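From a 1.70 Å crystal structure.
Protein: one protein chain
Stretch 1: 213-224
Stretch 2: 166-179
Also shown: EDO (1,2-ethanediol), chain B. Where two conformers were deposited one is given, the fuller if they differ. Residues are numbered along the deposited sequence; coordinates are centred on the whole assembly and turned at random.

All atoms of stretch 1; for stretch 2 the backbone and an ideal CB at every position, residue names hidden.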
ATOM      1  N   ALA A 213       4.678  21.423   4.234  1.00 11.40           N
ATOM      2  CA  ALA A 213       3.846  21.749   5.391  1.00 12.31           C
ATOM      3  C   ALA A 213       4.575  21.466   6.700  1.00 10.02           C
ATOM      4  O   ALA A 213       4.555  22.284   7.655  1.00 11.76           O
ATOM      5  CB  ALA A 213       2.534  21.004   5.354  1.00 10.85           C
ATOM      6  N   ALA A 214       5.253  20.325   6.749  1.00 11.18           N
ATOM      7  CA  ALA A 214       6.032  19.884   7.932  1.00 11.87           C
ATOM      8  C   ALA A 214       7.120  20.861   8.249  1.00 10.93           C
ATOM      9  O   ALA A 214       7.349  21.207   9.429  1.00 10.31           O
ATOM     10  CB  ALA A 214       6.651  18.526   7.678  1.00 14.21           C
ATOM     11  N   LYS A 215       7.785  21.369   7.217  1.00 10.61           N
ATOM     12  CA  LYS A 215       8.911  22.311   7.402  1.00 12.02           C
ATOM     13  C   LYS A 215       8.464  23.678   7.956  1.00 11.54           C
ATOM     14  O   LYS A 215       9.278  24.431   8.525  1.00 10.06           O
ATOM     15  CB  LYS A 215       9.661  22.483   6.086  1.00 11.86           C
ATOM     16  CG  LYS A 215      10.539  21.298   5.661  1.00 12.53           C
ATOM     17  CD  LYS A 215      11.141  21.521   4.290  1.00 14.07           C
ATOM     18  CE  LYS A 215      12.091  20.437   3.908  1.00 23.54           C
ATOM     19  NZ  LYS A 215      12.512  20.555   2.454  1.00 21.88           N
ATOM     20  N   LYS A 216       7.169  24.000   7.832  1.00 10.17           N
ATOM     21  CA  LYS A 216       6.644  25.203   8.413  1.00 13.20           C
ATOM     22  C   LYS A 216       6.334  25.079   9.891  1.00 12.55           C
ATOM     23  O   LYS A 216       6.071  26.093  10.527  1.00 12.52           O
ATOM     24  CB  LYS A 216       5.371  25.661   7.667  1.00 14.48           C
ATOM     25  CG  LYS A 216       5.609  25.857   6.203  1.00 17.64           C
ATOM     26  CD  LYS A 216       4.322  26.228   5.480  1.00 18.74           C
ATOM     27  CE  LYS A 216       4.593  26.196   3.976  1.00 18.49           C
ATOM     28  NZ  LYS A 216       3.411  26.590   3.244  1.00 27.20           N
ATOM     29  N   LEU A 217       6.329  23.859  10.450  1.00  9.54           N
ATOM     30  CA  LEU A 217       5.861  23.709  11.809  1.00  8.81           C
ATOM     31  C   LEU A 217       6.888  24.361  12.795  1.00 10.61           C
ATOM     32  O   LEU A 217       8.112  24.297  12.548  1.00 10.07           O
ATOM     33  CB  LEU A 217       5.596  22.238  12.135  1.00 12.48           C
ATOM     34  CG  LEU A 217       4.469  21.520  11.353  1.00 10.48           C
ATOM     35  CD1 LEU A 217       4.461  20.052  11.725  1.00 13.63           C
ATOM     36  CD2 LEU A 217       3.142  22.262  11.612  1.00 14.57           C
ATOM     37  N   PRO A 218       6.431  24.894  13.941  1.00 11.47           N
ATOM     38  CA  PRO A 218       7.369  25.478  14.855  1.00 10.03           C
ATOM     39  C   PRO A 218       8.156  24.435  15.670  1.00 10.27           C
ATOM     40  O   PRO A 218       7.749  23.295  15.760  1.00 11.55           O
ATOM     41  CB  PRO A 218       6.493  26.305  15.794  1.00 12.58           C
ATOM     42  CG  PRO A 218       5.256  25.530  15.836  1.00 10.66           C
ATOM     43  CD  PRO A 218       5.053  25.009  14.464  1.00 11.25           C
ATOM     44  N   VAL A 219       9.272  24.880  16.245  1.00  8.46           N
ATOM     45  CA  VAL A 219       9.929  24.159  17.348  1.00  9.35           C
ATOM     46  C   VAL A 219       9.004  24.162  18.559  1.00 12.96           C
ATOM     47  O   VAL A 219       8.485  25.222  18.949  1.00 15.54           O
ATOM     48  CB  VAL A 219      11.275  24.802  17.679  1.00 12.27           C
ATOM     49  CG1 VAL A 219      11.888  24.256  18.981  1.00 11.22           C
ATOM     50  CG2 VAL A 219      12.191  24.605  16.478  1.00 10.43           C
ATOM     51  N   VAL A 220       8.823  22.974  19.149  1.00 12.27           N
ATOM     52  CA  VAL A 220       8.054  22.830  20.379  1.00 13.53           C
ATOM     53  C   VAL A 220       9.076  22.698  21.528  1.00 15.72           C
ATOM     54  O   VAL A 220       9.867  21.751  21.583  1.00 14.45           O
ATOM     55  CB  VAL A 220       7.100  21.662  20.332  1.00 16.39           C
ATOM     56  CG1 VAL A 220       6.289  21.623  21.631  1.00 19.43           C
ATOM     57  CG2 VAL A 220       6.163  21.815  19.127  1.00 16.32           C
ATOM     58  N   ASN A 221       9.018  23.666  22.424  0.50 17.97           N
ATOM     59  CA  ASN A 221       9.906  23.786  23.580  0.50 19.89           C
ATOM     60  C   ASN A 221       9.745  22.584  24.531  0.50 19.07           C
ATOM     61  O   ASN A 221       8.640  22.074  24.681  0.50 20.59           O
ATOM     62  CB  ASN A 221       9.547  25.106  24.289  0.50 23.31           C
ATOM     63  CG  ASN A 221      10.541  25.513  25.348  0.50 25.11           C
ATOM     64  OD1 ASN A 221      11.723  25.703  25.068  0.50 31.20           O
ATOM     65  ND2 ASN A 221      10.059  25.681  26.569  0.50 30.58           N
ATOM     66  N   GLY A 222      10.844  22.124  25.140  1.00 19.23           N
ATOM     67  CA  GLY A 222      10.800  21.025  26.111  1.00 20.57           C
ATOM     68  C   GLY A 222      10.644  19.615  25.588  1.00 20.75           C
ATOM     69  O   GLY A 222      10.263  18.702  26.340  1.00 20.96           O
ATOM     70  N   HIS A 223      10.928  19.432  24.303  1.00 17.55           N
ATOM     71  CA  HIS A 223      10.862  18.150  23.625  1.00 20.00           C
ATOM     72  C   HIS A 223      12.067  18.011  22.694  1.00 21.67           C
ATOM     73  O   HIS A 223      11.921  17.771  21.472  1.00 18.49           O
ATOM     74  CB  HIS A 223       9.574  18.066  22.811  1.00 20.61           C
ATOM     75  CG  HIS A 223       8.331  18.156  23.636  1.00 19.98           C
ATOM     76  ND1 HIS A 223       7.820  19.354  24.096  1.00 23.35           N
ATOM     77  CD2 HIS A 223       7.488  17.194  24.075  1.00 24.94           C
ATOM     78  CE1 HIS A 223       6.701  19.121  24.761  1.00 22.76           C
ATOM     79  NE2 HIS A 223       6.497  17.815  24.787  1.00 24.04           N
ATOM     80  N   GLU A 224      13.241  18.080  23.304  0.50 20.04           N
ATOM     81  CA  GLU A 224      14.501  18.171  22.583  0.50 20.31           C
ATOM     82  C   GLU A 224      14.812  16.910  21.780  0.50 20.59           C
ATOM     83  O   GLU A 224      15.246  16.985  20.625  0.50 21.12           O
ATOM     84  CB  GLU A 224      15.620  18.479  23.582  0.50 20.68           C
ATOM     85  CG  GLU A 224      15.495  19.886  24.227  0.50 22.43           C
ATOM     86  CD  GLU A 224      14.548  19.982  25.455  0.50 21.19           C
ATOM     87  OE1 GLU A 224      13.996  18.957  25.953  0.50 18.56           O
ATOM     88  OE2 GLU A 224      14.362  21.119  25.936  0.50 26.79           O
ATOM     89  N   UNK A 166      -1.984  16.783  23.116  1.00 19.43           N
ATOM     90  CA  UNK A 166      -0.588  16.441  22.888  1.00 18.52           C
ATOM     91  C   UNK A 166       0.151  17.635  22.234  1.00 17.54           C
ATOM     92  O   UNK A 166      -0.167  18.017  21.126  1.00 15.94           O
ATOM     93  CB  UNK A 166      -0.486  15.192  22.011  1.00 18.52           C
ATOM     94  N   UNK A 167       1.168  18.192  22.918  1.00 17.92           N
ATOM     95  CA  UNK A 167       1.826  19.375  22.339  1.00 19.58           C
ATOM     96  C   UNK A 167       2.518  19.090  20.992  1.00 17.08           C
ATOM     97  O   UNK A 167       2.808  20.037  20.270  1.00 16.83           O
ATOM     98  CB  UNK A 167       2.856  19.921  23.330  1.00 19.58           C
ATOM     99  N   UNK A 168       2.768  17.820  20.684  1.00 14.92           N
ATOM    100  CA  UNK A 168       3.367  17.427  19.396  1.00 15.63           C
ATOM    101  C   UNK A 168       2.383  16.819  18.395  1.00 15.92           C
ATOM    102  O   UNK A 168       2.805  16.156  17.435  1.00 13.88           O
ATOM    103  CB  UNK A 168       4.492  16.422  19.649  1.00 15.63           C
ATOM    104  N   UNK A 169       1.093  17.102  18.563  1.00 13.71           N
ATOM    105  CA  UNK A 169       0.066  16.591  17.648  1.00 13.93           C
ATOM    106  C   UNK A 169       0.413  16.842  16.183  1.00 13.89           C
ATOM    107  O   UNK A 169       0.355  15.927  15.387  1.00 13.57           O
ATOM    108  CB  UNK A 169      -1.286  17.232  17.970  1.00 13.93           C
ATOM    109  N   UNK A 170       0.740  18.086  15.812  1.00 15.39           N
ATOM    110  CA  UNK A 170       1.047  18.369  14.390  1.00 13.30           C
ATOM    111  C   UNK A 170       2.196  17.516  13.850  1.00 12.53           C
ATOM    112  O   UNK A 170       2.135  16.961  12.714  1.00 11.72           O
ATOM    113  CB  UNK A 170       1.396  19.848  14.216  1.00 13.30           C
ATOM    114  N   UNK A 171       3.252  17.401  14.645  1.00 13.35           N
ATOM    115  CA  UNK A 171       4.435  16.635  14.245  1.00 13.82           C
ATOM    116  C   UNK A 171       4.072  15.142  14.111  1.00 13.11           C
ATOM    117  O   UNK A 171       4.364  14.477  13.103  1.00 13.42           O
ATOM    118  CB  UNK A 171       5.565  16.826  15.258  1.00 13.82           C
ATOM    119  N   UNK A 172       3.392  14.611  15.122  1.00 10.33           N
ATOM    120  CA  UNK A 172       2.949  13.201  15.105  1.00 12.96           C
ATOM    121  C   UNK A 172       2.086  12.901  13.852  1.00 10.76           C
ATOM    122  O   UNK A 172       2.302  11.911  13.124  1.00 13.06           O
ATOM    123  CB  UNK A 172       2.156  12.885  16.375  1.00 12.96           C
ATOM    124  N   UNK A 173       1.116  13.773  13.584  1.00 12.09           N
ATOM    125  CA  UNK A 173       0.242  13.623  12.443  1.00 12.29           C
ATOM    126  C   UNK A 173       0.979  13.692  11.103  1.00 11.69           C
ATOM    127  O   UNK A 173       0.710  12.861  10.191  1.00 13.21           O
ATOM    128  CB  UNK A 173      -0.843  14.700  12.491  1.00 12.29           C
ATOM    129  N   UNK A 174       1.972  14.599  11.007  1.00 11.55           N
ATOM    130  CA  UNK A 174       2.794  14.701   9.821  1.00 10.77           C
ATOM    131  C   UNK A 174       3.571  13.411   9.573  1.00 11.09           C
ATOM    132  O   UNK A 174       3.659  12.979   8.429  1.00 12.72           O
ATOM    133  CB  UNK A 174       3.755  15.885   9.947  1.00 10.77           C
ATOM    134  N   UNK A 175       4.160  12.820  10.605  1.00 13.25           N
ATOM    135  CA  UNK A 175       4.872  11.561  10.430  1.00 14.11           C
ATOM    136  C   UNK A 175       3.935  10.454   9.941  1.00 12.12           C
ATOM    137  O   UNK A 175       4.271   9.680   9.018  1.00 12.18           O
ATOM    138  CB  UNK A 175       5.538  11.145  11.743  1.00 14.11           C
ATOM    139  N   UNK A 176       2.749  10.353  10.557  1.00 11.95           N
ATOM    140  CA  UNK A 176       1.814   9.313  10.162  1.00 13.89           C
ATOM    141  C   UNK A 176       1.340   9.523   8.730  1.00 13.05           C
ATOM    142  O   UNK A 176       1.287   8.602   7.975  1.00 14.69           O
ATOM    143  CB  UNK A 176       0.619   9.280  11.117  1.00 13.89           C
ATOM    144  N   UNK A 177       1.111  10.767   8.346  1.00 14.21           N
ATOM    145  CA  UNK A 177       0.611  11.086   7.009  1.00 13.29           C
ATOM    146  C   UNK A 177       1.677  10.770   5.968  1.00 13.31           C
ATOM    147  O   UNK A 177       1.439  10.071   4.970  1.00 13.66           O
ATOM    148  CB  UNK A 177       0.195  12.556   6.919  1.00 13.29           C
ATOM    149  N   UNK A 178       2.888  11.275   6.184  1.00 12.81           N
ATOM    150  CA  UNK A 178       3.960  11.038   5.219  1.00 14.22           C
ATOM    151  C   UNK A 178       4.394   9.583   5.124  1.00 13.35           C
ATOM    152  O   UNK A 178       4.755   9.083   4.052  1.00 12.92           O
ATOM    153  CB  UNK A 178       5.172  11.898   5.581  1.00 14.22           C
ATOM    154  N   UNK A 179       4.345   8.879   6.234  0.50 14.26           N
ATOM    155  CA  UNK A 179       4.670   7.443   6.198  0.50 13.24           C
ATOM    156  C   UNK A 179       3.656   6.696   5.302  0.50 13.13           C
ATOM    157  O   UNK A 179       4.016   5.801   4.520  0.50 12.33           O
ATOM    158  CB  UNK A 179       4.669   6.857   7.611  0.50 13.24           C
TER
HETATM  159  C1  EDO B 301      -2.421   6.508   9.873  1.00 20.67           C
HETATM  160  O1  EDO B 301      -1.465   6.027  10.807  1.00 24.46           O
HETATM  161  C2  EDO B 301      -3.846   6.361  10.409  1.00 17.08           C
HETATM  162  O2  EDO B 301      -4.115   7.025  11.656  1.00 18.38           O

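Position 166 opens a type I turn that ends at 169, and nothing of stretch 1 lies within 5.5 Å of its ideal CB. A small polar residue suits such a place, since it can tie down a free amide ahead of the helix. It is Asn166, whose OD1 accepts a hydrogen bond from the backbone N of 168 at 2.8 Å.

At 167 the CB points toward stretch 1, 4.2 Å from both His223 CE1 and Val220 CG1. A compact apolar side chain would fit, and phi of -63° also admits proline. Pro167 is deposited: its CG lies 3.5 Å from His223 NE2, oblique to the ring, and its CB 4.3 Å from Val220 CG1.

Position 168 is the N-cap, where Ser, Thr, Asp or Asn would be the usual guess. Its CB points sideways, however, and a longer side chain could reach the apolar surface of Val220 and the imidazole of His223. Leu168 takes that second option. With chi1 m and chi2 t, it brings CD2 to 3.6 Å from Val220 CB and CD1 to 3.7 Å from His223 CD2, while its CG sits over one face of the ring. That ring is steadied within its own stretch by a hydrogen bond from His223 ND1 to Asn221 O (2.9 Å).

Position 169, the first helical residue, is out of reach of stretch 1, so many residues would serve; it is Lys169.

At 170 the CB points toward stretch 1 and stands 4.0 Å from Leu217 CD1, which favours a small apolar residue. Ala170 meets the leucine with its methyl, CB to Leu217 CD2 being 3.9 Å.

The CB of 171 points sideways, 4.9 Å from Leu217 CD1, but beyond it lies the carbonyl of Pro218. A long side chain ending in a donor could exploit that acceptor; a long apolar one could pack on Val220. Gln171 bends with chi1 m and chi2 p to bring NE2 to 3.4 Å from Pro218 O, and to 3.6 Å from Val220 CG2. A water bridges the polar pair, accepting from Gln171 NE2 (3.2 Å) and donating to Pro218 O (2.8 Å).

Positions 172 and 173 are out of reach and little constrained by stretch 1; they are Ile172 and Met173, the latter selenomethionine.

At 174 the CB points toward Ala214 CB, 4.5 Å away, and the CA of 174 lies 6.4 Å from Ala214 CA, so Gly, Ala or Ser would suit. Ser174 turns its OG back to the helix, donating to Gln171 O at 2.5 Å.

Positions 175, 176 and 177 are also out of reach, so many helix-compatible residues would serve: Val175, Arg176, whose NH2 donates to O2 of the ethanediol (2.9 Å), and Lys177.

At 178 the CB points toward stretch 1 but has nothing within 5.5 Å, leaving room for a long apolar chain. Selenomethionine Met178 extends its CE to 3.7 Å from Ala214 CB.

Position 179 is again out of reach, so the choice is open; Ser179 OG donates to Val175 O (2.8 Å).

Stretch 2 (166-179) NPLKAQIMSVRKMS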
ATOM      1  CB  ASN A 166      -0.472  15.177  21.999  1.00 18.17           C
ATOM      2  CG  ASN A 166       0.923  14.614  21.954  1.00 17.62           C
ATOM      3  OD1 ASN A 166       1.902  15.340  21.788  1.00 17.25           O
ATOM      4  ND2 ASN A 166       1.035  13.293  22.055  1.00 19.03           N
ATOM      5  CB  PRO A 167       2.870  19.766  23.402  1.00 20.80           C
ATOM      6  CG  PRO A 167       3.089  18.565  24.212  1.00 22.56           C
ATOM      7  CD  PRO A 167       1.777  17.787  24.197  1.00 20.97           C
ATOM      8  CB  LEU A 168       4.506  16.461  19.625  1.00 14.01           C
ATOM      9  CG  LEU A 168       5.617  16.925  20.554  1.00 19.57           C
ATOM     10  CD1 LEU A 168       6.576  15.809  20.752  1.00 15.88           C
ATOM     11  CD2 LEU A 168       6.316  18.171  19.999  1.00 23.45           C
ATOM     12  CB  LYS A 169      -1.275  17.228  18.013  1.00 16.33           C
ATOM     13  CG  LYS A 169      -2.407  17.027  17.005  1.00 20.75           C
ATOM     14  CD  LYS A 169      -3.709  17.577  17.551  1.00 21.94           C
ATOM     15  CE  LYS A 169      -3.869  19.050  17.355  1.00 28.78           C
ATOM     16  NZ  LYS A 169      -4.568  19.620  18.577  1.00 35.95           N
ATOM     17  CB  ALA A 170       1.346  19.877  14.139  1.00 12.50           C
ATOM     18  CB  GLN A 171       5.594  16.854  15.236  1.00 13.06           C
ATOM     19  CG  GLN A 171       6.157  18.294  15.254  1.00 13.22           C
ATOM     20  CD  GLN A 171       5.298  19.327  15.927  1.00 14.58           C
ATOM     21  OE1 GLN A 171       4.339  18.994  16.627  1.00 15.77           O
ATOM     22  NE2 GLN A 171       5.672  20.623  15.788  1.00 14.29           N
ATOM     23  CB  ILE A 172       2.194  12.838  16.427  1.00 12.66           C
ATOM     24  CG1 ILE A 172       3.120  12.952  17.641  1.00 15.12           C
ATOM     25  CG2 ILE A 172       1.619  11.399  16.338  1.00 11.80           C
ATOM     26  CD1 ILE A 172       2.367  13.023  19.005  1.00 14.83           C
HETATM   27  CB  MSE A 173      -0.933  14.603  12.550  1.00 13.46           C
HETATM   28  CG  MSE A 173      -1.880  14.230  13.718  1.00 12.46           C
HETATM   29 SE   MSE A 173      -3.391  15.459  13.832  0.75 17.74          SE
HETATM   30  CE  MSE A 173      -4.296  14.924  12.199  1.00 16.81           C
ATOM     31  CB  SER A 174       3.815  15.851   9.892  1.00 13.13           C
ATOM     32  OG  SER A 174       4.792  15.603  10.878  1.00 23.46           O
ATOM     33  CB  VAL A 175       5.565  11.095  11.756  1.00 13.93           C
ATOM     34  CG1 VAL A 175       6.180   9.676  11.583  1.00 13.00           C
ATOM     35  CG2 VAL A 175       6.629  12.132  12.238  1.00 13.31           C
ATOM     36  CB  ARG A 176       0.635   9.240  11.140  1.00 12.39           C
ATOM     37  CG  ARG A 176       1.050   8.936  12.574  1.00 14.14           C
ATOM     38  CD  ARG A 176      -0.108   9.089  13.575  1.00 16.37           C
ATOM     39  NE  ARG A 176      -1.199   8.091  13.356  1.00 15.16           N
ATOM     40  CZ  ARG A 176      -1.285   6.882  13.925  1.00 20.67           C
ATOM     41  NH1 ARG A 176      -0.354   6.440  14.728  1.00 16.81           N
ATOM     42  NH2 ARG A 176      -2.330   6.088  13.689  1.00 21.00           N
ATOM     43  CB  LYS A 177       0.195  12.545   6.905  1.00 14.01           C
ATOM     44  CG  LYS A 177      -0.372  12.900   5.549  1.00 13.55           C
ATOM     45  CD  LYS A 177      -1.659  12.184   5.275  1.00 21.01           C
ATOM     46  CE  LYS A 177      -2.372  12.741   4.026  1.00 27.47           C
ATOM     47  NZ  LYS A 177      -3.095  14.000   4.386  1.00 39.85           N
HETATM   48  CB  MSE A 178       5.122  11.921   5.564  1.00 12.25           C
HETATM   49  CG  MSE A 178       4.762  13.366   5.250  1.00 15.78           C
HETATM   50 SE   MSE A 178       6.326  14.588   5.344  0.75 17.63          SE
HETATM   51  CE  MSE A 178       6.215  14.941   7.133  1.00 18.95           C
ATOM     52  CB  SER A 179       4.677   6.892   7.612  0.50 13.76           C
ATOM     53  OG  SER A 179       5.749   7.447   8.360  0.50 12.48           O
TER
HETATM   54  O   HOH W   1       8.415  21.039  14.277  1.00 21.41           O
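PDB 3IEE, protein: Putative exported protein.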